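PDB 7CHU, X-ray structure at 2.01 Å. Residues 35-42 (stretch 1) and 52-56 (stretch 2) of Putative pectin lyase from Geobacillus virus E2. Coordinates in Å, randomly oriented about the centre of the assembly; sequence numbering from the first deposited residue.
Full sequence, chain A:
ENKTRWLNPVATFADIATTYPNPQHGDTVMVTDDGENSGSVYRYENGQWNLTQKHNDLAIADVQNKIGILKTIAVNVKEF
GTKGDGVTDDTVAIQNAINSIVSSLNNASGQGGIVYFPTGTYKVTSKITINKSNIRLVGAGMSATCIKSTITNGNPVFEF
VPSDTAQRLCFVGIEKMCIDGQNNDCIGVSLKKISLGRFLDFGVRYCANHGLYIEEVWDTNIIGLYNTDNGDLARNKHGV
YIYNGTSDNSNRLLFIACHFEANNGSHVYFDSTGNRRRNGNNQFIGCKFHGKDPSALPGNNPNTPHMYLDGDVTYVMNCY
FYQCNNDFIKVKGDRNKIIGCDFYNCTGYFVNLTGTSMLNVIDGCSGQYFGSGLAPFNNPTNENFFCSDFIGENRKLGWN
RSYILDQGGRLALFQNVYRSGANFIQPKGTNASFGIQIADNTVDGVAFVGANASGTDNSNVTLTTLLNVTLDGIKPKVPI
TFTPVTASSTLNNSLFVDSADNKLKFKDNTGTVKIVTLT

Stretch 1, residues 35-42: GENSGSVY
Stretch 2 (52-56) TQKHN

This contact is a short antiparallel beta ladder, held mainly by backbone hydrogen bonds, with a turn leading into the first strand and a lysine side chain reaching back along it. The strand 40-42 runs against the strand 52-54, with 161° between their N-to-C directions and a closest axial approach of 4.5 Å. Together the two stretches bury 368 Å².

The register is set by three CA pairs. Gly39 CA lies 4.8 Å from His55 CA, Ser40 CA 4.3 Å from Lys54 CA, and Val41 CA 4.9 Å from Gln53 CA. Ser40 and Lys54 form a non-hydrogen-bonded pair; Val41 and Gln53 form a hydrogen-bonded one. Phi/psi values are -68/140 for Ser40, -119/127 for Val41, -117/141 for Tyr42, -140/162 for Gln53 and -156/131 for Lys54. Thr52 departs from the usual strand values at -117/-34.

Val41 N donates to Gln53 O at 2.8 Å, the shortest hydrogen bond between the stretches. In return, Val41 O accepts from two backbone amides. Thr52 N donates to Val41 O at 3.0 Å, and Gln53 N makes a weak, nearly straight bond to Val41 O at 3.3 Å. At the turn end, His55 N donates to Gly39 O at 3.2 Å. The same carbonyl receives a CA-H...O contact, with Lys54 CA 3.5 Å from Gly39 O.

Before the strand, Glu36 and Asn37 form a 3-10 segment. A type II turn then spans Asn37 to Ser40, closed by Ser40 N donating to Asn37 O at 3.2 Å. Ser38 is at -61/142 and Gly39 at 91/-9. Glycine suits this site: a CB on Gly39 would point toward stretch 2 and clash with His55 O, and it would also jam against the preceding carbonyl. Ser38 is m, and its OG donates to Gly35 O at 3.1 Å. A water links the turn to stretch 2, donating to Ser38 O at 3.1 Å and to His55 O at 2.6 Å.

Ser40 and Lys54 share one face of the sheet. Ser40 is m, with OG 3.6 Å from Lys54 CG. Lys54 has chi1 -146° and chi2 -123°, both between wells, then t and t. This extended end carries the amine back along the turn, where Lys54 NZ makes a weak hydrogen bond to Glu36 O at 3.5 Å. On the way, Lys54 CE passes 3.9 Å from Ser38 O.

Val41 and Gln53 lie on the other face, with Val41 CB 3.9 Å from Gln53 CB. Val41 is t; Gln53 is m, then t, with chi3 66°. Thr52 is p, and its OG1 is 4.1 Å from Val41 CG1.

Tyr42 is m with chi2 -92°, and its CA-to-CB bond points away from stretch 2. Its hydroxyl bonds within stretch 1: Asn37 ND2 donates to Tyr42 OH at a very short 2.5 Å. Asn37 is t with chi2 52°. His55 is t with chi2 91°; its NE2 is hydrogen-bonded elsewhere in the structure.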

# COMPACT_ATOMS: atom_id res chain seq x y z
N GLY A 35 -50.00 -0.16 -47.37
CA GLY A 35 -49.23 0.93 -47.95
C GLY A 35 -48.61 1.87 -46.94
O GLY A 35 -47.80 1.45 -46.11
N GLU A 36 -48.99 3.15 -47.01
CA GLU A 36 -48.62 4.11 -45.97
C GLU A 36 -49.11 3.68 -44.60
O GLU A 36 -48.41 3.88 -43.59
CB GLU A 36 -49.17 5.50 -46.32
CG GLU A 36 -49.08 6.54 -45.19
CD GLU A 36 -50.37 6.68 -44.36
OE1 GLU A 36 -51.21 5.76 -44.36
OE2 GLU A 36 -50.53 7.73 -43.68
N ASN A 37 -50.29 3.09 -44.54
CA ASN A 37 -50.88 2.75 -43.26
C ASN A 37 -50.37 1.42 -42.69
O ASN A 37 -50.88 0.98 -41.66
CB ASN A 37 -52.41 2.71 -43.38
CG ASN A 37 -53.09 2.96 -42.06
OD1 ASN A 37 -52.80 3.96 -41.38
ND2 ASN A 37 -54.00 2.07 -41.68
N SER A 38 -49.39 0.78 -43.32
CA SER A 38 -48.87 -0.46 -42.76
C SER A 38 -48.28 -0.20 -41.38
O SER A 38 -47.69 0.85 -41.13
CB SER A 38 -47.82 -1.07 -43.69
OG SER A 38 -48.38 -1.39 -44.96
N GLY A 39 -48.49 -1.15 -40.47
CA GLY A 39 -48.04 -1.03 -39.10
C GLY A 39 -49.05 -0.42 -38.15
O GLY A 39 -48.83 -0.45 -36.94
N SER A 40 -50.16 0.11 -38.66
CA SER A 40 -51.19 0.67 -37.80
C SER A 40 -51.85 -0.43 -36.98
O SER A 40 -52.09 -1.54 -37.48
CB SER A 40 -52.22 1.43 -38.63
OG SER A 40 -51.58 2.43 -39.42
N VAL A 41 -52.11 -0.13 -35.71
CA VAL A 41 -52.69 -1.06 -34.76
C VAL A 41 -54.02 -0.47 -34.30
O VAL A 41 -54.08 0.69 -33.87
CB VAL A 41 -51.75 -1.31 -33.57
CG1 VAL A 41 -52.45 -2.05 -32.45
CG2 VAL A 41 -50.52 -2.11 -34.02
N TYR A 42 -55.09 -1.26 -34.40
CA TYR A 42 -56.43 -0.78 -34.09
C TYR A 42 -56.97 -1.57 -32.91
O TYR A 42 -56.73 -2.78 -32.79
CB TYR A 42 -57.36 -0.89 -35.31
CG TYR A 42 -56.91 -0.05 -36.49
CD1 TYR A 42 -57.35 1.26 -36.68
CD2 TYR A 42 -56.01 -0.57 -37.42
CE1 TYR A 42 -56.92 2.02 -37.76
CE2 TYR A 42 -55.57 0.19 -38.50
CZ TYR A 42 -56.03 1.47 -38.66
OH TYR A 42 -55.57 2.20 -39.74
N THR A 52 -54.80 3.08 -32.29
CA THR A 52 -54.12 3.36 -31.02
C THR A 52 -52.60 3.37 -31.14
O THR A 52 -51.95 4.13 -30.41
CB THR A 52 -54.52 2.33 -29.95
OG1 THR A 52 -53.95 1.05 -30.28
CG2 THR A 52 -56.03 2.21 -29.86
N GLN A 53 -52.02 2.54 -32.00
CA GLN A 53 -50.56 2.44 -32.07
C GLN A 53 -50.14 2.32 -33.52
O GLN A 53 -50.94 2.00 -34.40
CB GLN A 53 -50.04 1.25 -31.24
CG GLN A 53 -50.55 1.22 -29.80
CD GLN A 53 -50.09 -0.00 -29.01
OE1 GLN A 53 -48.90 -0.16 -28.76
NE2 GLN A 53 -51.03 -0.85 -28.61
N LYS A 54 -48.86 2.59 -33.77
CA LYS A 54 -48.35 2.57 -35.14
C LYS A 54 -46.85 2.33 -35.13
O LYS A 54 -46.12 3.00 -34.41
CB LYS A 54 -48.67 3.88 -35.86
CG LYS A 54 -48.95 3.74 -37.34
CD LYS A 54 -48.01 4.58 -38.18
CE LYS A 54 -48.27 4.38 -39.68
NZ LYS A 54 -47.17 4.92 -40.54
N HIS A 55 -46.40 1.38 -35.95
CA HIS A 55 -44.98 1.17 -36.20
C HIS A 55 -44.59 1.87 -37.50
O HIS A 55 -45.09 1.52 -38.57
CB HIS A 55 -44.67 -0.32 -36.27
CG HIS A 55 -43.29 -0.61 -36.75
ND1 HIS A 55 -42.22 -0.75 -35.90
CD2 HIS A 55 -42.80 -0.76 -38.01
CE1 HIS A 55 -41.13 -0.99 -36.61
NE2 HIS A 55 -41.45 -1.00 -37.89
N ASN A 56 -43.68 2.84 -37.40
CA ASN A 56 -43.18 3.58 -38.57
C ASN A 56 -41.84 3.00 -38.99
O ASN A 56 -40.85 3.11 -38.24
CB ASN A 56 -43.05 5.08 -38.27
CG ASN A 56 -42.53 5.90 -39.48
OD1 ASN A 56 -42.01 5.36 -40.46
ND2 ASN A 56 -42.68 7.22 -39.39
O HOH W 1 -44.56 0.99 -41.10